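Local coordinates for protein O-methyltransferase (Burkholderia thailandensis, PDB 3MCZ) that probably transfers a methyl group from S-adenosylmethionine to a hydroxyl of an unidentified acceptor and pairs with a second copy of itself as a dimer, at residues P126-G129 and E130-S134; D51-Q54 and T55-P59. All coordinates share one frame; numbering follows the deposited sequence.

Contact 1 (P126-G129 and E130-S134)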
# COMPACT_ATOMS: atom_id res chain seq x y z
N PRO A 126 2.56 9.30 -5.63
CA PRO A 126 3.96 9.62 -5.78
C PRO A 126 4.22 11.06 -6.23
O PRO A 126 5.36 11.48 -6.27
CB PRO A 126 4.42 8.64 -6.87
CG PRO A 126 3.47 7.58 -6.83
CD PRO A 126 2.16 8.25 -6.58
N ARG A 127 3.15 11.81 -6.52
CA ARG A 127 3.32 13.19 -6.96
C ARG A 127 3.08 14.15 -5.84
O ARG A 127 2.88 15.35 -6.08
CB ARG A 127 2.42 13.47 -8.18
CG ARG A 127 2.78 12.60 -9.34
CD ARG A 127 1.83 12.76 -10.53
NE ARG A 127 2.17 13.99 -11.22
CZ ARG A 127 1.65 14.42 -12.37
NH1 ARG A 127 0.72 13.72 -13.02
NH2 ARG A 127 2.09 15.57 -12.87
N LEU A 128 3.16 13.66 -4.60
CA LEU A 128 3.04 14.49 -3.44
C LEU A 128 3.87 15.73 -3.49
O LEU A 128 3.41 16.80 -3.09
CB LEU A 128 3.41 13.75 -2.16
CG LEU A 128 2.30 13.20 -1.31
CD1 LEU A 128 2.89 12.29 -0.22
CD2 LEU A 128 1.52 14.41 -0.64
N GLY A 129 5.14 15.59 -3.88
CA GLY A 129 6.08 16.72 -3.94
C GLY A 129 5.57 17.87 -4.79
O GLY A 129 5.79 19.02 -4.47
N GLU A 130 4.89 17.56 -5.89
CA GLU A 130 4.33 18.59 -6.77
C GLU A 130 3.13 19.29 -6.11
O GLU A 130 2.96 20.51 -6.26
CB GLU A 130 3.86 18.01 -8.11
CG GLU A 130 4.96 17.42 -8.98
CD GLU A 130 4.39 16.66 -10.19
OE1 GLU A 130 3.75 17.31 -11.04
OE2 GLU A 130 4.55 15.41 -10.26
N ILE A 131 2.29 18.51 -5.47
CA ILE A 131 1.07 19.02 -4.81
C ILE A 131 1.42 19.96 -3.70
O ILE A 131 0.82 21.04 -3.58
CB ILE A 131 0.15 17.88 -4.22
CG1 ILE A 131 -0.18 16.83 -5.29
CG2 ILE A 131 -1.14 18.51 -3.58
CD1 ILE A 131 -0.86 15.58 -4.71
N LEU A 132 2.42 19.57 -2.91
CA LEU A 132 2.88 20.39 -1.81
C LEU A 132 3.41 21.75 -2.27
O LEU A 132 3.37 22.73 -1.53
CB LEU A 132 3.99 19.65 -1.03
CG LEU A 132 3.47 18.45 -0.23
CD1 LEU A 132 4.64 17.50 0.13
CD2 LEU A 132 2.73 18.94 1.04
N ARG A 133 3.90 21.79 -3.50
CA ARG A 133 4.50 23.01 -4.01
C ARG A 133 3.59 23.85 -4.93
O ARG A 133 4.03 24.87 -5.48
CB ARG A 133 5.79 22.65 -4.74
CG ARG A 133 6.89 22.18 -3.77
CD ARG A 133 8.03 21.63 -4.57
NE ARG A 133 9.18 21.30 -3.76
CZ ARG A 133 9.42 20.11 -3.23
NH1 ARG A 133 8.56 19.10 -3.37
NH2 ARG A 133 10.52 19.94 -2.50
N SER A 134 2.32 23.47 -5.06
CA SER A 134 1.41 24.18 -5.94
C SER A 134 0.31 24.89 -5.17
O SER A 134 -0.40 24.26 -4.38
CB SER A 134 0.76 23.24 -6.94
OG SER A 134 -0.15 23.94 -7.77
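Arg-127, at the N-cap position of the short helix 128-132, forms a side-on, two-nitrogen salt bridge with Glu-130, three residues on. NE lies 2.9 Å from Glu-130 OE2, which it meets from above the carboxylate plane, while NH2 reaches the syn lone pair of OE1 at 3.0 Å. The guanidinium and carboxylate planes stand 38° apart. A bend at chi3 of Arg-127 (77°) brings NE and NH2 round to Glu-130, whose chain runs out extended. The backbone O of Arg-127 accepts Ile-131 N at 3.3 Å. Next comes the i to i+4 bond from Leu-132 N to Leu-128 O, 2.9 Å, and the two leucines come together loosely, CD2 of Leu-128 4.5 Å from CD1 of Leu-132. Met-308 and Tyr-43 of the second subunit pack against both: this helix of about one and a half turns is wedged between helix 298-310 of its own chain and the dimer partner. Gly-129 O receives Arg-133 NH1 at 3.0 Å, from above the carbonyl plane, and a weak bond from Arg-133 N. The same guanidinium uses NH2 for a salt bridge to Asp-47 of the second subunit and NE for Phe-66 O of that chain.

Contact 2 (D51-Q54 and T55-P59)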
# COMPACT_ATOMS: atom_id res chain seq x y z
N ASP A 51 -15.04 -13.46 -10.54
CA ASP A 51 -16.24 -13.89 -11.23
C ASP A 51 -16.00 -15.27 -11.83
O ASP A 51 -16.91 -16.10 -11.87
CB ASP A 51 -16.63 -12.89 -12.33
CG ASP A 51 -17.38 -11.68 -11.78
OD1 ASP A 51 -17.18 -11.31 -10.61
OD2 ASP A 51 -18.19 -11.10 -12.53
N LEU A 52 -14.78 -15.53 -12.32
CA LEU A 52 -14.44 -16.86 -12.87
C LEU A 52 -14.39 -17.92 -11.78
O LEU A 52 -14.85 -19.05 -11.98
CB LEU A 52 -13.10 -16.82 -13.62
CG LEU A 52 -12.75 -18.09 -14.43
CD1 LEU A 52 -13.68 -18.27 -15.65
CD2 LEU A 52 -11.29 -18.07 -14.86
N THR A 53 -13.85 -17.55 -10.62
CA THR A 53 -13.65 -18.48 -9.52
C THR A 53 -14.87 -18.60 -8.59
O THR A 53 -14.76 -19.12 -7.49
CB THR A 53 -12.35 -18.11 -8.71
OG1 THR A 53 -12.38 -16.72 -8.34
CG2 THR A 53 -11.11 -18.35 -9.55
N GLN A 54 -16.05 -18.16 -9.04
CA GLN A 54 -17.31 -18.47 -8.33
C GLN A 54 -17.54 -19.97 -8.28
O GLN A 54 -18.18 -20.50 -7.36
CB GLN A 54 -18.50 -17.79 -8.99
CG GLN A 54 -18.65 -16.30 -8.63
CD GLN A 54 -19.91 -15.69 -9.23
OE1 GLN A 54 -20.07 -15.66 -10.46
NE2 GLN A 54 -20.82 -15.22 -8.36
N THR A 55 -16.99 -20.67 -9.26
CA THR A 55 -16.85 -22.11 -9.14
C THR A 55 -15.37 -22.50 -9.28
O THR A 55 -14.55 -21.72 -9.75
CB THR A 55 -17.77 -22.83 -10.13
OG1 THR A 55 -17.70 -24.23 -9.88
CG2 THR A 55 -17.40 -22.53 -11.59
N GLY A 56 -15.04 -23.69 -8.80
CA GLY A 56 -13.65 -24.11 -8.73
C GLY A 56 -12.95 -24.11 -10.09
O GLY A 56 -13.48 -24.63 -11.07
N ARG A 57 -11.75 -23.54 -10.14
CA ARG A 57 -10.96 -23.57 -11.35
C ARG A 57 -9.51 -23.95 -11.06
O ARG A 57 -8.92 -23.50 -10.06
CB ARG A 57 -10.94 -22.19 -12.02
CG ARG A 57 -12.27 -21.54 -12.19
CD ARG A 57 -13.13 -22.18 -13.28
NE ARG A 57 -14.31 -21.35 -13.48
CZ ARG A 57 -15.24 -21.53 -14.42
NH1 ARG A 57 -16.27 -20.70 -14.47
NH2 ARG A 57 -15.17 -22.54 -15.28
N THR A 58 -8.92 -24.72 -11.98
CA THR A 58 -7.47 -25.00 -11.95
C THR A 58 -6.70 -23.83 -12.55
O THR A 58 -7.28 -23.02 -13.28
CB THR A 58 -7.08 -26.25 -12.77
OG1 THR A 58 -7.35 -26.03 -14.17
CG2 THR A 58 -7.83 -27.47 -12.27
N PRO A 59 -5.40 -23.72 -12.24
CA PRO A 59 -4.59 -22.68 -12.91
C PRO A 59 -4.61 -22.79 -14.44
O PRO A 59 -4.65 -21.76 -15.11
CB PRO A 59 -3.18 -22.89 -12.36
CG PRO A 59 -3.38 -23.57 -11.05
CD PRO A 59 -4.65 -24.40 -11.17
O HOH W 1 -17.88 -18.61 -12.77
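Leu-52 O is the acceptor on which Arg-57 folds back. NE of Arg-57 donates to Leu-52 O at 2.8 Å in an almost straight bond (169°), and NH1 adds a weak one to the same oxygen. The oxygen lies in the guanidinium plane, yet NE stands 37° out of the carbonyl plane, so the bond is well aimed from the arginine side and off the lone pairs of the acceptor. A methyl lies over each face of the guanidinium: Leu-52 CD1 on one and Thr-55 CG2 on the opposite one, each 3.5 Å above the plane and displaced toward the rim. The Leu-52 and Arg-57 side chains cross at about a right angle, with Leu-52 CG 3.7 Å from Arg-57 NE. At the edge of the guanidinium, in its plane, a water also joins. It accepts from Arg-57 NH1 at 3.1 Å and donates to Asp-51 O at 2.8 Å, tying the arginine to a second carbonyl, one residue earlier.

The chain of Arg-57 bends at chi2 (-73°), which turns NE toward Leu-52 O. Within the turn, Thr-53 CA makes a CA-H...O contact with Thr-55 O at 3.4 Å.

Farther out, Thr-53 OG1 is hydrogen-bonded to Asn-95 OD1, and Gln-54 NE2 to Glu-100 OE2. This connection belongs to the dimerisation domain, of the helix-turn-helix clan, and leads from helix 49-52 to helix 59-66, for which Thr-58 is the N-cap. Leu-52 packs on Val-62, Ser-65 and Phe-66 of helix 59-66, and backbone bonds join Thr-53 to Asn-95 and Arg-57 to Phe-93 on strand 92-95.

Contact 2 closes before contact 1 opens along the chain, and the two are well separated, with centres 42 Å apart and nearest atoms about 28 Å apart. Their closer relation runs through the dimer. Phe-66 of helix 59-66 packs on Leu-52 of contact 2 in its own chain, and its backbone O in the second subunit meets Arg-133 of contact 1 across the interface. No other chain of the assembly touches contact 2 itself. A glycerol, probably from the crystallisation liquor, lies about 5 Å from the side chain of Leu-128 in contact 1 and is hydrogen-bonded to Pro-126 O.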